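Local coordinates for major capsid protein (Faustovirus, PDB 5J7O) that builds the capsid shell of a large double-stranded DNA virus, its double jelly-roll chains assembling into trimers, at residues 477-482 with 515-520; 450-455 with 466-471. All coordinates share one frame; numbering follows the deposited sequence.

Contact 1: 477-482 with 515-520; sequences EPVYDV and YIVPVE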
loop_
_atom_site.group_PDB
_atom_site.type_symbol
_atom_site.label_atom_id
_atom_site.label_comp_id
_atom_site.label_asym_id
_atom_site.label_seq_id
_atom_site.Cartn_x
_atom_site.Cartn_y
_atom_site.Cartn_z
ATOM N N GLU B 477 -6.115 10.060 -19.567
ATOM C CA GLU B 477 -4.881 10.046 -20.340
ATOM C C GLU B 477 -4.519 8.619 -20.715
ATOM O O GLU B 477 -4.241 7.800 -19.824
ATOM C CB GLU B 477 -3.745 10.690 -19.549
ATOM C CG GLU B 477 -2.381 10.558 -20.205
ATOM C CD GLU B 477 -2.218 11.453 -21.420
ATOM O OE1 GLU B 477 -3.156 12.211 -21.747
ATOM O OE2 GLU B 477 -1.142 11.400 -22.048
ATOM N N PRO B 478 -4.506 8.274 -22.001
ATOM C CA PRO B 478 -4.156 6.904 -22.391
ATOM C C PRO B 478 -2.671 6.624 -22.211
ATOM O O PRO B 478 -1.822 7.493 -22.426
ATOM C CB PRO B 478 -4.555 6.840 -23.872
ATOM C CG PRO B 478 -5.465 8.016 -24.090
ATOM C CD PRO B 478 -4.988 9.068 -23.142
ATOM N N VAL B 479 -2.369 5.394 -21.805
ATOM C CA VAL B 479 -1.009 4.864 -21.781
ATOM C C VAL B 479 -1.017 3.582 -22.602
ATOM O O VAL B 479 -1.798 2.666 -22.319
ATOM C CB VAL B 479 -0.513 4.601 -20.351
ATOM C CG1 VAL B 479 0.846 3.917 -20.381
ATOM C CG2 VAL B 479 -0.436 5.902 -19.569
ATOM N N TYR B 480 -0.160 3.519 -23.616
ATOM C CA TYR B 480 -0.179 2.442 -24.596
ATOM C C TYR B 480 0.978 1.480 -24.364
ATOM O O TYR B 480 2.137 1.901 -24.289
ATOM C CB TYR B 480 -0.104 2.995 -26.020
ATOM C CG TYR B 480 -1.334 3.748 -26.472
ATOM C CD1 TYR B 480 -2.475 3.070 -26.878
ATOM C CD2 TYR B 480 -1.345 5.137 -26.512
ATOM C CE1 TYR B 480 -3.600 3.755 -27.299
ATOM C CE2 TYR B 480 -2.465 5.829 -26.933
ATOM C CZ TYR B 480 -3.589 5.134 -27.324
ATOM O OH TYR B 480 -4.706 5.818 -27.744
ATOM N N ASP B 481 0.657 0.193 -24.255
ATOM C CA ASP B 481 1.647 -0.869 -24.382
ATOM C C ASP B 481 1.694 -1.289 -25.845
ATOM O O ASP B 481 0.700 -1.790 -26.382
ATOM C CB ASP B 481 1.303 -2.060 -23.487
ATOM C CG ASP B 481 1.422 -1.737 -22.010
ATOM O OD1 ASP B 481 2.055 -0.715 -21.669
ATOM O OD2 ASP B 481 0.888 -2.512 -21.189
ATOM N N VAL B 482 2.838 -1.077 -26.490
ATOM C CA VAL B 482 2.973 -1.247 -27.932
ATOM C C VAL B 482 3.947 -2.384 -28.207
ATOM O O VAL B 482 5.055 -2.406 -27.661
ATOM C CB VAL B 482 3.448 0.050 -28.612
ATOM C CG1 VAL B 482 3.325 -0.066 -30.124
ATOM C CG2 VAL B 482 2.662 1.243 -28.090
ATOM N N TYR B 515 -3.886 1.523 -20.780
ATOM C CA TYR B 515 -4.329 1.956 -19.464
ATOM C C TYR B 515 -4.928 3.353 -19.554
ATOM O O TYR B 515 -4.564 4.148 -20.426
ATOM C CB TYR B 515 -3.172 1.974 -18.456
ATOM C CG TYR B 515 -2.463 0.653 -18.246
ATOM C CD1 TYR B 515 -1.400 0.276 -19.057
ATOM C CD2 TYR B 515 -2.835 -0.203 -17.215
ATOM C CE1 TYR B 515 -0.741 -0.924 -18.861
ATOM C CE2 TYR B 515 -2.181 -1.406 -17.012
ATOM C CZ TYR B 515 -1.135 -1.761 -17.838
ATOM O OH TYR B 515 -0.481 -2.955 -17.639
ATOM N N ILE B 516 -5.849 3.650 -18.641
ATOM C CA ILE B 516 -6.416 4.986 -18.488
ATOM C C ILE B 516 -5.921 5.555 -17.165
ATOM O O ILE B 516 -6.175 4.979 -16.100
ATOM C CB ILE B 516 -7.952 4.968 -18.536
ATOM C CG1 ILE B 516 -8.447 4.718 -19.961
ATOM C CG2 ILE B 516 -8.512 6.282 -18.006
ATOM C CD1 ILE B 516 -8.184 5.871 -20.907
ATOM N N VAL B 517 -5.215 6.676 -17.234
ATOM C CA VAL B 517 -4.711 7.367 -16.050
ATOM C C VAL B 517 -5.709 8.461 -15.685
ATOM O O VAL B 517 -5.929 9.375 -16.494
ATOM C CB VAL B 517 -3.316 7.960 -16.290
ATOM C CG1 VAL B 517 -2.867 8.758 -15.075
ATOM C CG2 VAL B 517 -2.318 6.859 -16.600
ATOM N N PRO B 518 -6.334 8.407 -14.507
ATOM C CA PRO B 518 -7.210 9.501 -14.067
ATOM C C PRO B 518 -6.390 10.677 -13.560
ATOM O O PRO B 518 -5.790 10.620 -12.482
ATOM C CB PRO B 518 -8.039 8.850 -12.949
ATOM C CG PRO B 518 -7.158 7.775 -12.412
ATOM C CD PRO B 518 -6.351 7.265 -13.575
ATOM N N VAL B 519 -6.359 11.751 -14.344
ATOM C CA VAL B 519 -5.581 12.943 -14.024
ATOM C C VAL B 519 -6.504 13.957 -13.366
ATOM O O VAL B 519 -7.515 14.363 -13.953
ATOM C CB VAL B 519 -4.916 13.532 -15.278
ATOM C CG1 VAL B 519 -4.118 14.775 -14.918
ATOM C CG2 VAL B 519 -4.023 12.493 -15.939
ATOM N N GLU B 520 -6.154 14.375 -12.153
ATOM C CA GLU B 520 -6.989 15.273 -11.367
ATOM C C GLU B 520 -6.554 16.719 -11.571
ATOM O O GLU B 520 -5.370 17.044 -11.435
ATOM C CB GLU B 520 -6.915 14.908 -9.885
ATOM C CG GLU B 520 -7.438 13.522 -9.557
ATOM C CD GLU B 520 -7.104 13.095 -8.141
ATOM O OE1 GLU B 520 -6.119 12.349 -7.959
ATOM O OE2 GLU B 520 -7.820 13.516 -7.208
#
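Glu477, Pro478 and Val479 run antiparallel to Val517, Ile516 and Tyr515, the two segments being neighbouring strands of one long beta-hairpin at one edge of a mixed sheet as counted within the subunit; at Tyr515 and Ile516 a strand of the second subunit carries the sheet on. The segment axes come within 4.7 Å, and their directions differ by 147°, so the pairing is twisted. Glu477-Val517 and Val479-Tyr515 are hydrogen-bonded pairs, each with two reciprocal bonds; the shortest joins Tyr515 N to Val479 O at 2.8 Å and the longest Glu477 N to Val517 O at 3.2 Å. Pro478, which has no N-H to give, fits the non-hydrogen-bonded position opposite Ile516, and its CA makes a C-H...O contact of 3.4 Å with Tyr515 O.

On the face shared by Glu477, Val479, Tyr515 and Val517, the valines touch through one branch each, CG2 of Val479 lying 3.6 Å from CG2 of Val517. Glu477 offers CB to Val519 CG2 at 4.0 Å, whereas its carboxylate turns to the third subunit, where OE2 accepts from Ala270 N and Asn240 ND2. In Tyr515, CG anti to the carbonyl carbon (chi1 -59°) lies beside the backbone N, on the side of Val479 O and Asp481, and the ring edge there meets Asp481 OD2, 3.3 Å from CE1, with carboxylate and ring planes 71° apart. Asp481 OD1 also forms a long, weak ion pair with Lys275 of the third subunit.

The chemistry is thus divided: backbone bonds and valine methyls hold the hairpin together, the Asp481 carboxylate probably gains modestly from the weakly positive ring C-H, and the carboxylate of Glu477 is bonded across the subunit interface, consistent with a part in holding the trimer.

Contact 2: 450-455 with 466-471; sequences GLRPAN and RDWHHL
The guanidinium of Arg452 approaches the backbone of Trp468 and His470, with His470 O at its edge, near the plane, and Trp468 O placed obliquely, 2.9 Å from Arg452 NH2. The indole of Trp468 carries His469 CB on one face, 3.8 Å above the plane and over the ring centre, while its NE1 donates to Glu179 O. His469 in turn has His470 CD2 over one face, offset toward the rim, and Trp468 NE1 at its edge. A second guanidinium, that of Arg466, grips Asp467 OD1 side-on in a salt bridge, NE and NH2 both reaching the one oxygen in the guanidinium plane.

Arg452 CG is anti to the backbone N (chi1 170°) and passes 3.6 Å from His470 O. Bends at chi2 and chi3 then take the chain on to Trp468 O. Leu471 packs with both branches: CD1 lies 4.1 Å from Gly450 CA, and CD2 4.2 Å from Arg452 CB. Leu451 O and Leu471 O stand 3.1 Å apart although both are acceptors; Thr523 OG1 is bonded to Leu451 O and only weakly to Leu471 O, and its proton may soften the repulsion. A water bridges the segments, accepting from Leu451 N at 2.8 Å and donating to Leu471 O at 3.0 Å.

Here a strand end meets a loop through the packing of Arg452 and Leu471 and through one water bridge, with no sheet pairing between the segments. Strand 444-453 is bonded through Gly450 and Arg452 to strand 607-620, and helix 203-212 backs the loop after helix 464-467, with Ile207 against Trp468 and His469, and Met208 against Leu471, burying the contact within one subunit.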
loop_
_atom_site.group_PDB
_atom_site.type_symbol
_atom_site.label_atom_id
_atom_site.label_comp_id
_atom_site.label_asym_id
_atom_site.label_seq_id
_atom_site.Cartn_x
_atom_site.Cartn_y
_atom_site.Cartn_z
ATOM N N GLY B 450 -15.297 20.701 -0.474
ATOM C CA GLY B 450 -14.966 20.312 -1.830
ATOM C C GLY B 450 -15.749 21.137 -2.826
ATOM O O GLY B 450 -16.811 21.684 -2.513
ATOM N N LEU B 451 -15.199 21.224 -4.038
ATOM C CA LEU B 451 -15.834 21.917 -5.161
ATOM C C LEU B 451 -15.903 20.911 -6.306
ATOM O O LEU B 451 -14.991 20.827 -7.132
ATOM C CB LEU B 451 -15.062 23.179 -5.546
ATOM C CG LEU B 451 -15.699 24.109 -6.582
ATOM C CD1 LEU B 451 -17.064 24.591 -6.117
ATOM C CD2 LEU B 451 -14.789 25.289 -6.879
ATOM N N ARG B 452 -16.992 20.145 -6.348
ATOM C CA ARG B 452 -17.102 19.014 -7.258
ATOM C C ARG B 452 -17.711 19.460 -8.582
ATOM O O ARG B 452 -18.806 20.039 -8.581
ATOM C CB ARG B 452 -17.953 17.919 -6.640
ATOM C CG ARG B 452 -18.322 16.803 -7.599
ATOM C CD ARG B 452 -19.740 16.324 -7.346
ATOM N NE ARG B 452 -19.793 15.120 -6.525
ATOM C CZ ARG B 452 -20.913 14.618 -6.017
ATOM N NH1 ARG B 452 -22.071 15.225 -6.237
ATOM N NH2 ARG B 452 -20.875 13.513 -5.287
ATOM N N PRO B 453 -17.054 19.214 -9.715
ATOM C CA PRO B 453 -17.648 19.584 -11.006
ATOM C C PRO B 453 -18.960 18.849 -11.235
ATOM O O PRO B 453 -19.083 17.656 -10.948
ATOM C CB PRO B 453 -16.581 19.163 -12.024
ATOM C CG PRO B 453 -15.311 19.062 -11.240
ATOM C CD PRO B 453 -15.719 18.613 -9.871
ATOM N N ALA B 454 -19.947 19.581 -11.760
ATOM C CA ALA B 454 -21.266 18.999 -11.984
ATOM C C ALA B 454 -21.211 17.822 -12.948
ATOM O O ALA B 454 -22.036 16.905 -12.855
ATOM C CB ALA B 454 -22.228 20.066 -12.507
ATOM N N ASN B 455 -20.245 17.822 -13.870
ATOM C CA ASN B 455 -20.155 16.753 -14.858
ATOM C C ASN B 455 -19.763 15.417 -14.240
ATOM O O ASN B 455 -19.978 14.374 -14.867
ATOM C CB ASN B 455 -19.157 17.136 -15.953
ATOM C CG ASN B 455 -19.152 16.152 -17.106
ATOM O OD1 ASN B 455 -18.226 15.353 -17.252
ATOM N ND2 ASN B 455 -20.196 16.196 -17.925
ATOM N N ARG B 466 -17.108 6.398 -12.118
ATOM C CA ARG B 466 -15.864 6.603 -11.383
ATOM C C ARG B 466 -15.727 8.002 -10.801
ATOM O O ARG B 466 -15.248 8.154 -9.675
ATOM C CB ARG B 466 -14.670 6.324 -12.303
ATOM C CG ARG B 466 -13.309 6.458 -11.652
ATOM C CD ARG B 466 -12.231 6.608 -12.710
ATOM N NE ARG B 466 -12.322 7.898 -13.389
ATOM C CZ ARG B 466 -11.675 8.204 -14.509
ATOM N NH1 ARG B 466 -10.891 7.307 -15.093
ATOM N NH2 ARG B 466 -11.817 9.404 -15.052
ATOM N N ASP B 467 -16.150 9.031 -11.536
ATOM C CA ASP B 467 -15.909 10.412 -11.138
ATOM C C ASP B 467 -16.890 10.933 -10.095
ATOM O O ASP B 467 -16.678 12.036 -9.579
ATOM C CB ASP B 467 -15.964 11.334 -12.361
ATOM C CG ASP B 467 -14.855 11.058 -13.355
ATOM O OD1 ASP B 467 -13.870 10.388 -12.980
ATOM O OD2 ASP B 467 -14.966 11.519 -14.511
ATOM N N TRP B 468 -17.944 10.182 -9.764
ATOM C CA TRP B 468 -19.014 10.746 -8.946
ATOM C C TRP B 468 -18.533 11.120 -7.547
ATOM O O TRP B 468 -19.022 12.096 -6.966
ATOM C CB TRP B 468 -20.191 9.772 -8.866
ATOM C CG TRP B 468 -19.976 8.622 -7.937
ATOM C CD1 TRP B 468 -19.438 7.407 -8.244
ATOM C CD2 TRP B 468 -20.303 8.576 -6.544
ATOM N NE1 TRP B 468 -19.406 6.607 -7.127
ATOM C CE2 TRP B 468 -19.931 7.302 -6.070
ATOM C CE3 TRP B 468 -20.871 9.488 -5.651
ATOM C CZ2 TRP B 468 -20.109 6.919 -4.743
ATOM C CZ3 TRP B 468 -21.048 9.106 -4.334
ATOM C CH2 TRP B 468 -20.669 7.833 -3.894
ATOM N N HIS B 469 -17.581 10.372 -6.990
ATOM C CA HIS B 469 -17.070 10.675 -5.660
ATOM C C HIS B 469 -15.814 11.541 -5.682
ATOM O O HIS B 469 -15.374 11.992 -4.620
ATOM C CB HIS B 469 -16.792 9.378 -4.887
ATOM C CG HIS B 469 -15.748 8.507 -5.514
ATOM N ND1 HIS B 469 -14.402 8.657 -5.257
ATOM C CD2 HIS B 469 -15.854 7.474 -6.382
ATOM C CE1 HIS B 469 -13.723 7.753 -5.942
ATOM N NE2 HIS B 469 -14.580 7.024 -6.633
ATOM N N HIS B 470 -15.241 11.794 -6.855
ATOM C CA HIS B 470 -14.077 12.663 -6.939
ATOM C C HIS B 470 -14.481 14.123 -6.779
ATOM O O HIS B 470 -15.513 14.560 -7.297
ATOM C CB HIS B 470 -13.360 12.461 -8.270
ATOM C CG HIS B 470 -12.572 11.190 -8.348
ATOM N ND1 HIS B 470 -11.234 11.127 -8.026
ATOM C CD2 HIS B 470 -12.931 9.937 -8.716
ATOM C CE1 HIS B 470 -10.801 9.889 -8.192
ATOM N NE2 HIS B 470 -11.811 9.148 -8.610
ATOM N N LEU B 471 -13.654 14.881 -6.062
ATOM C CA LEU B 471 -13.909 16.293 -5.809
ATOM C C LEU B 471 -13.124 17.211 -6.739
ATOM O O LEU B 471 -13.101 18.426 -6.516
ATOM C CB LEU B 471 -13.596 16.630 -4.349
ATOM C CG LEU B 471 -14.397 15.848 -3.305
ATOM C CD1 LEU B 471 -14.039 16.298 -1.896
ATOM C CD2 LEU B 471 -15.892 15.991 -3.556
HETATM O O HOH W 1 -12.547 20.369 -4.363
#

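How the contacts relate
Both segments of 450-455/466-471 precede both of 477-482/515-520 in sequence, and the centres of the two contacts are about 20 Å apart. Arg466 of helix 464-467 joins them: its NH1 packs 3.9 Å from Pro518 CB and equally close to Ile516 CG2, and its NH2 bonds to Asn476 OD1 on strand 473-490. Glu520 OE2 also approaches His470 ND1 at 4.2 Å, as packing. The two differ in setting. Contact 2 is buried inside a single subunit and is touched by no other chain, whereas contact 1 reaches both neighbours in the trimer, so intrachain and intersubunit organisation meet along one continuous piece of chain.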